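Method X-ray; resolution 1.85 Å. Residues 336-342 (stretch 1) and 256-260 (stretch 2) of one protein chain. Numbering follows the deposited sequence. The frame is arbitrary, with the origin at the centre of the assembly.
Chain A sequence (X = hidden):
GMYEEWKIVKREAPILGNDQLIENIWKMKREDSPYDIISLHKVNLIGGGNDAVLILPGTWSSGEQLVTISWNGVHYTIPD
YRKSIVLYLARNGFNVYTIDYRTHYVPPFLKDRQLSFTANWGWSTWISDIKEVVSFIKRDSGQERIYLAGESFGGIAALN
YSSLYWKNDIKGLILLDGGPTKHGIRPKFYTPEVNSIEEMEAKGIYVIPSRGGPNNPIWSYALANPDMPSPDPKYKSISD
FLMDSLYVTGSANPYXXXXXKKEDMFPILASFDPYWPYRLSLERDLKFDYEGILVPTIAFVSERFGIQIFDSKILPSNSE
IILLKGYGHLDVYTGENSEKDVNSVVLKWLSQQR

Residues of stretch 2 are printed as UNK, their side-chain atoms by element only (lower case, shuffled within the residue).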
# COMPACT_ATOMS: atom_id res chain seq x y z
N GLU A 336 -1.94 4.35 17.34
CA GLU A 336 -1.02 5.22 18.08
C GLU A 336 0.33 4.61 18.43
O GLU A 336 1.33 5.33 18.52
CB GLU A 336 -1.71 5.79 19.31
CG GLU A 336 -2.10 4.75 20.32
CD GLU A 336 -2.64 5.36 21.63
OE1 GLU A 336 -2.72 6.60 21.73
OE2 GLU A 336 -2.95 4.57 22.55
N ASN A 337 0.40 3.29 18.56
CA ASN A 337 1.69 2.62 18.89
C ASN A 337 2.63 2.43 17.69
O ASN A 337 3.83 2.17 17.86
CB ASN A 337 1.40 1.30 19.60
CG ASN A 337 0.56 1.47 20.84
OD1 ASN A 337 -0.58 0.94 20.97
ND2 ASN A 337 1.10 2.21 21.75
N SER A 338 2.10 2.58 16.49
CA SER A 338 2.89 2.47 15.27
C SER A 338 3.91 3.63 15.15
O SER A 338 4.93 3.48 14.50
CB SER A 338 1.98 2.42 14.04
OG SER A 338 1.40 3.68 13.71
N GLU A 339 3.63 4.77 15.77
CA GLU A 339 4.55 5.87 15.81
C GLU A 339 5.85 5.42 16.43
O GLU A 339 6.90 5.59 15.81
CB GLU A 339 3.99 7.07 16.57
CG GLU A 339 4.91 8.30 16.47
CD GLU A 339 4.47 9.51 17.30
OE1 GLU A 339 3.44 9.46 18.02
OE2 GLU A 339 5.20 10.52 17.24
N LYS A 340 5.79 4.85 17.63
CA LYS A 340 6.97 4.38 18.33
C LYS A 340 7.64 3.19 17.65
O LYS A 340 8.85 3.16 17.54
CB LYS A 340 6.61 3.96 19.78
CG LYS A 340 7.70 3.18 20.52
CD LYS A 340 7.31 2.88 22.00
CE LYS A 340 6.12 1.85 22.18
NZ LYS A 340 6.42 0.36 22.16
N ASP A 341 6.84 2.21 17.25
CA ASP A 341 7.36 0.92 16.81
C ASP A 341 7.76 0.85 15.36
O ASP A 341 8.58 0.00 15.01
CB ASP A 341 6.34 -0.19 17.04
CG ASP A 341 5.94 -0.36 18.52
OD1 ASP A 341 6.76 -0.07 19.40
OD2 ASP A 341 4.80 -0.78 18.79
N VAL A 342 7.14 1.68 14.52
CA VAL A 342 7.43 1.68 13.06
C VAL A 342 7.95 3.04 12.56
O VAL A 342 9.06 3.16 12.10
CB VAL A 342 6.21 1.21 12.23
CG1 VAL A 342 6.52 1.21 10.72
CG2 VAL A 342 5.72 -0.17 12.69
N UNK A 256 -4.96 -7.12 22.71
CA UNK A 256 -3.76 -6.87 23.45
C UNK A 256 -2.90 -5.98 22.57
O UNK A 256 -3.24 -5.73 21.43
c UNK A 256 -3.06 -8.18 23.78
o UNK A 256 -1.63 -9.11 25.39
o UNK A 256 -1.81 -6.93 25.43
c UNK A 256 -2.10 -8.06 24.95
N UNK A 257 -1.77 -5.51 23.12
CA UNK A 257 -0.87 -4.63 22.42
C UNK A 257 -0.58 -5.16 21.00
O UNK A 257 -0.19 -6.30 20.82
c UNK A 257 1.28 -2.14 23.18
o UNK A 257 3.89 -0.48 21.22
c UNK A 257 2.11 -1.17 22.69
c UNK A 257 1.34 -3.44 22.71
c UNK A 257 0.40 -4.49 23.22
c UNK A 257 3.10 -2.75 21.21
c UNK A 257 2.27 -3.73 21.72
c UNK A 257 3.02 -1.47 21.69
N UNK A 258 -0.66 -4.28 19.98
CA UNK A 258 -0.86 -2.83 20.03
C UNK A 258 -2.26 -2.28 20.14
O UNK A 258 -2.41 -1.09 19.96
c UNK A 258 -0.15 -2.37 18.75
c UNK A 258 -0.39 -3.42 17.82
c UNK A 258 -0.36 -4.71 18.61
N UNK A 259 -3.25 -3.14 20.44
CA UNK A 259 -4.64 -2.72 20.76
C UNK A 259 -5.32 -2.04 19.60
O UNK A 259 -5.70 -0.87 19.66
c UNK A 259 -2.77 -1.61 23.68
c UNK A 259 -2.63 -3.05 25.62
c UNK A 259 -3.78 -3.67 25.24
c UNK A 259 -3.95 -2.24 23.26
c UNK A 259 -4.69 -1.80 22.00
o UNK A 259 -1.99 -3.43 26.75
c UNK A 259 -4.45 -3.27 24.08
c UNK A 259 -2.12 -2.02 24.84
N UNK A 260 -5.45 -2.79 18.51
CA UNK A 260 -6.05 -2.29 17.27
C UNK A 260 -7.41 -1.68 17.57
O UNK A 260 -8.22 -2.29 18.30
c UNK A 260 -6.18 -3.43 16.26
o UNK A 260 -4.99 -4.18 16.21
O HOH W 1 -1.23 1.15 17.71
O HOH W 2 -4.62 2.28 20.68

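Position 256 has four side-chain atoms, two carbons and two oxygens. The second carbon carries both oxygens, so the group is a short carboxylate. It touches nothing on stretch 1. This is D256. Its OD1 accepts a hydrogen bond from the backbone N of position 257 at 2.7 Å.

Position 257 has eight side-chain atoms: one carbon, then a ring of six carbons bearing one oxygen. A six-membered ring with a hydroxyl at its far end is a phenol. The CA-to-CB bond points sideways, but the end of the side chain comes nearer to stretch 1. The oxygen lies 2.6 Å from OD2 of D341, 2.8 Å from NZ of K340 and 3.5 Å from CB of N337. This is Y257, with chi1 in the t well.

Position 258 has three side-chain carbons that close a ring onto the backbone N. The peptide bond before it is cis. Its CA-to-CB bond points toward stretch 1, and its CB is 4.0 Å from OD1 of N337. Only proline closes such a ring, so this is P258. The CA atoms of P258 and N337 are 6.1 Å apart.

Position 259 again has one carbon and a six-carbon ring bearing one oxygen. Here the CA-to-CB bond points sideways, and the side chain only brushes stretch 1. A ring carbon lies 4.3 Å from OD1 of N337, which sits at the ring edge. This is Y259, and that carbon is CD2. Its backbone N donates to O of D256 at 2.8 Å, closing a turn.

Position 260 has two side-chain atoms, one carbon and one oxygen. Its CA-to-CB bond points away and it makes no contact with stretch 1. This is S260. Its OG is hydrogen-bonded elsewhere in the structure.

The contact is small, burying 203 Å² in all, and centres on the Y257 hydroxyl. OH of Y257 donates to OD2 of D341 at 2.6 Å and accepts from NZ of K340 at 2.8 Å. NZ of K340 also forms a salt bridge with OD1 of D341 at 2.8 Å, which ties the two charged partners together around the phenol. N337 packs beside P258. Its side-chain amide is probably turned over in the model, and OD1 as placed lies 2.9 Å from O of P258. Water 1 adds a bridge: it accepts from N of N337 at 2.8 Å and donates weakly to O of P258 at 3.4 Å.

Stretch 2 (256-260) DYPYS
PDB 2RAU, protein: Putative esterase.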